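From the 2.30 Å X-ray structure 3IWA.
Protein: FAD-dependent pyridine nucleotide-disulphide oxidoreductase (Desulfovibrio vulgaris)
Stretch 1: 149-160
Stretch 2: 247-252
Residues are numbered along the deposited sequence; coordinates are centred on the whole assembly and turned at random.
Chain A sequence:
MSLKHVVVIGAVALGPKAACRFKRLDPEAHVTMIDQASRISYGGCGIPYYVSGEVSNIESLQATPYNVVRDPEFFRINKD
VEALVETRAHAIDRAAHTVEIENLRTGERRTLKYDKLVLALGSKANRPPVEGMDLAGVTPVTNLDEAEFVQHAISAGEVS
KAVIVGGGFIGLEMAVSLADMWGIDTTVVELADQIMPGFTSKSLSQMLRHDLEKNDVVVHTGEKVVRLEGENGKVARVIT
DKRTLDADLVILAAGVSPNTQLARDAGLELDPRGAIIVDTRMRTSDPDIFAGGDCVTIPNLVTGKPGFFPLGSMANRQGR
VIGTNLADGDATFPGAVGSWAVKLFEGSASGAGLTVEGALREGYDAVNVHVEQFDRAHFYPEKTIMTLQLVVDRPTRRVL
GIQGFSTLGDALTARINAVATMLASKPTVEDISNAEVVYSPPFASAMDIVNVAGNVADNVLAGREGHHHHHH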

# COMPACT_ATOMS: atom_id res chain seq x y z
N PHE A 149 -26.11 -9.35 -10.00
CA PHE A 149 -27.30 -9.78 -10.74
C PHE A 149 -28.43 -10.25 -9.81
O PHE A 149 -29.55 -9.74 -9.88
CB PHE A 149 -26.95 -10.89 -11.73
CG PHE A 149 -28.16 -11.53 -12.39
CD1 PHE A 149 -28.82 -10.89 -13.44
CD2 PHE A 149 -28.62 -12.78 -11.97
CE1 PHE A 149 -29.94 -11.47 -14.05
CE2 PHE A 149 -29.73 -13.38 -12.57
CZ PHE A 149 -30.39 -12.73 -13.62
N VAL A 150 -28.14 -11.24 -8.97
CA VAL A 150 -29.15 -11.77 -8.03
C VAL A 150 -29.71 -10.64 -7.15
O VAL A 150 -30.92 -10.52 -7.01
CB VAL A 150 -28.60 -12.94 -7.15
CG1 VAL A 150 -29.48 -13.21 -5.92
CG2 VAL A 150 -28.44 -14.20 -7.98
N GLN A 151 -28.82 -9.80 -6.61
CA GLN A 151 -29.21 -8.69 -5.72
C GLN A 151 -30.21 -7.72 -6.37
O GLN A 151 -31.15 -7.26 -5.71
CB GLN A 151 -27.99 -7.90 -5.25
CG GLN A 151 -27.18 -8.58 -4.16
CD GLN A 151 -25.79 -7.99 -3.97
OE1 GLN A 151 -25.53 -6.81 -4.26
NE2 GLN A 151 -24.89 -8.81 -3.45
N HIS A 152 -29.99 -7.40 -7.65
CA HIS A 152 -30.84 -6.46 -8.39
C HIS A 152 -32.03 -7.13 -9.10
O HIS A 152 -32.87 -6.44 -9.67
CB HIS A 152 -30.00 -5.58 -9.36
CG HIS A 152 -29.08 -4.62 -8.66
ND1 HIS A 152 -27.99 -5.04 -7.92
CD2 HIS A 152 -29.08 -3.27 -8.58
CE1 HIS A 152 -27.37 -3.99 -7.41
NE2 HIS A 152 -28.01 -2.90 -7.79
N ALA A 153 -32.11 -8.46 -9.06
CA ALA A 153 -33.28 -9.18 -9.62
C ALA A 153 -34.38 -9.38 -8.57
O ALA A 153 -35.54 -9.63 -8.91
CB ALA A 153 -32.85 -10.53 -10.20
N ILE A 154 -33.99 -9.28 -7.31
CA ILE A 154 -34.93 -9.26 -6.18
C ILE A 154 -35.49 -7.84 -6.03
O ILE A 154 -34.82 -6.83 -6.34
CB ILE A 154 -34.24 -9.69 -4.84
CG1 ILE A 154 -33.78 -11.15 -4.92
CG2 ILE A 154 -35.17 -9.46 -3.63
CD1 ILE A 154 -32.61 -11.46 -4.04
N SER A 155 -36.73 -7.78 -5.55
CA SER A 155 -37.40 -6.52 -5.22
C SER A 155 -38.21 -6.71 -3.94
O SER A 155 -38.37 -7.84 -3.44
CB SER A 155 -38.28 -6.04 -6.38
OG SER A 155 -39.30 -6.97 -6.71
N ALA A 156 -38.71 -5.59 -3.42
CA ALA A 156 -39.43 -5.52 -2.15
C ALA A 156 -40.51 -6.61 -2.03
O ALA A 156 -41.32 -6.79 -2.95
CB ALA A 156 -40.06 -4.10 -1.98
N GLY A 157 -40.48 -7.35 -0.93
CA GLY A 157 -41.53 -8.30 -0.59
C GLY A 157 -41.50 -9.64 -1.32
O GLY A 157 -42.41 -10.45 -1.15
N GLU A 158 -40.46 -9.87 -2.13
CA GLU A 158 -40.34 -11.12 -2.92
C GLU A 158 -39.81 -12.31 -2.12
O GLU A 158 -40.28 -13.45 -2.29
CB GLU A 158 -39.39 -10.91 -4.10
CG GLU A 158 -39.89 -10.05 -5.23
CD GLU A 158 -39.02 -10.19 -6.50
OE1 GLU A 158 -39.41 -9.66 -7.57
OE2 GLU A 158 -37.95 -10.85 -6.44
N VAL A 159 -38.81 -12.05 -1.28
CA VAL A 159 -38.11 -13.07 -0.50
C VAL A 159 -38.35 -12.83 0.99
O VAL A 159 -38.29 -11.71 1.46
CB VAL A 159 -36.59 -13.07 -0.83
CG1 VAL A 159 -35.85 -14.08 0.03
CG2 VAL A 159 -36.37 -13.37 -2.31
N SER A 160 -38.64 -13.90 1.73
CA SER A 160 -38.89 -13.81 3.15
C SER A 160 -37.69 -14.36 3.88
O SER A 160 -37.16 -13.71 4.78
CB SER A 160 -40.15 -14.62 3.55
OG SER A 160 -40.31 -14.67 4.97
N ALA A 247 -36.34 -21.62 4.23
CA ALA A 247 -35.77 -20.76 3.21
C ALA A 247 -36.57 -20.84 1.93
O ALA A 247 -36.76 -21.92 1.40
CB ALA A 247 -34.33 -21.14 2.91
N ASP A 248 -37.01 -19.69 1.42
CA ASP A 248 -37.54 -19.62 0.06
C ASP A 248 -36.47 -19.21 -0.95
O ASP A 248 -36.68 -19.25 -2.15
CB ASP A 248 -38.78 -18.69 -0.03
CG ASP A 248 -38.59 -17.36 0.70
OD1 ASP A 248 -38.46 -16.30 0.05
OD2 ASP A 248 -38.60 -17.36 1.93
N LEU A 249 -35.31 -18.79 -0.46
CA LEU A 249 -34.11 -18.56 -1.31
C LEU A 249 -32.91 -19.20 -0.63
O LEU A 249 -32.66 -18.96 0.55
CB LEU A 249 -33.84 -17.06 -1.50
CG LEU A 249 -32.63 -16.65 -2.34
CD1 LEU A 249 -32.85 -16.92 -3.82
CD2 LEU A 249 -32.30 -15.19 -2.11
N VAL A 250 -32.18 -20.01 -1.38
CA VAL A 250 -30.95 -20.62 -0.94
C VAL A 250 -29.82 -20.27 -1.92
O VAL A 250 -29.90 -20.57 -3.12
CB VAL A 250 -31.09 -22.15 -0.83
CG1 VAL A 250 -29.77 -22.78 -0.51
CG2 VAL A 250 -32.17 -22.50 0.20
N ILE A 251 -28.80 -19.59 -1.41
CA ILE A 251 -27.66 -19.18 -2.20
C ILE A 251 -26.54 -20.21 -2.01
O ILE A 251 -26.14 -20.50 -0.90
CB ILE A 251 -27.17 -17.80 -1.74
CG1 ILE A 251 -28.31 -16.77 -1.75
CG2 ILE A 251 -26.08 -17.29 -2.64
CD1 ILE A 251 -28.81 -16.43 -3.12
N LEU A 252 -26.09 -20.80 -3.11
CA LEU A 252 -24.92 -21.68 -3.10
C LEU A 252 -23.65 -20.84 -3.36
O LEU A 252 -23.45 -20.31 -4.46
CB LEU A 252 -25.05 -22.79 -4.15
CG LEU A 252 -26.25 -23.75 -4.04
CD1 LEU A 252 -26.07 -24.89 -5.03
CD2 LEU A 252 -26.46 -24.30 -2.63

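The end of a helix and the loop after it lie against a strand and the residue just before it, Asp-248, mostly through side chains, with one hydrogen bond from the loop to Asp-248; only 244 Å² is buried. The backbones are wider apart at one end than at the other: the CA atoms of Val-150 and Ile-251 are 9.5 Å apart, those of Val-159 and Asp-248 6.6 Å. At the wide end two side chains pointing toward each other bridge the gap, and CG1 of Val-150 meets CD1 of Ile-251 at 4.3 Å, a loose apolar touch. Next along, Ile-154, with chi1 m and chi2 t, extends CD1 to within 4.2 Å of CD2 of Leu-249. Leu-249 and Ile-251, alternate residues of the strand, both direct their CA-to-CB bonds toward the helix and loop, whereas Val-250 between them is out of reach. Leu-249 is touched at two points: its tip by Ile-154, and its base by Val-159, whose CG1 lies 3.9 Å from CB of Leu-249. Val-159 thus sits in the angle between Leu-249 and Asp-248; CA of Val-159 is 3.3 Å from OD1 of Asp-248, and CG1 of Val-159 is 3.4 Å from OD1 of Asp-248. The carboxylate reaches past this valine to the next backbone amide: N of Ser-160 donates to OD1 of Asp-248 at 2.9 Å, and the N-H...O angle of 164° makes the bond nearly straight. CB of Ser-160 packs 3.5 Å from OD2 of Asp-248, so the carboxylate is met by both backbone and side chain. Between Ile-154 and Val-159 the chain swings out in a type II beta turn from Ser-155 to Glu-158, Ser-155, Ala-156 and Gly-157 making no contact with the other stretch, with Gly-157 at a positive phi of 79°. N of Glu-158 donates to O of Ser-155 at 3.2 Å, and a weak hydrogen bond from OG of Ser-155 to OE1 of Glu-158, 2.8 Å, also links the turn's ends.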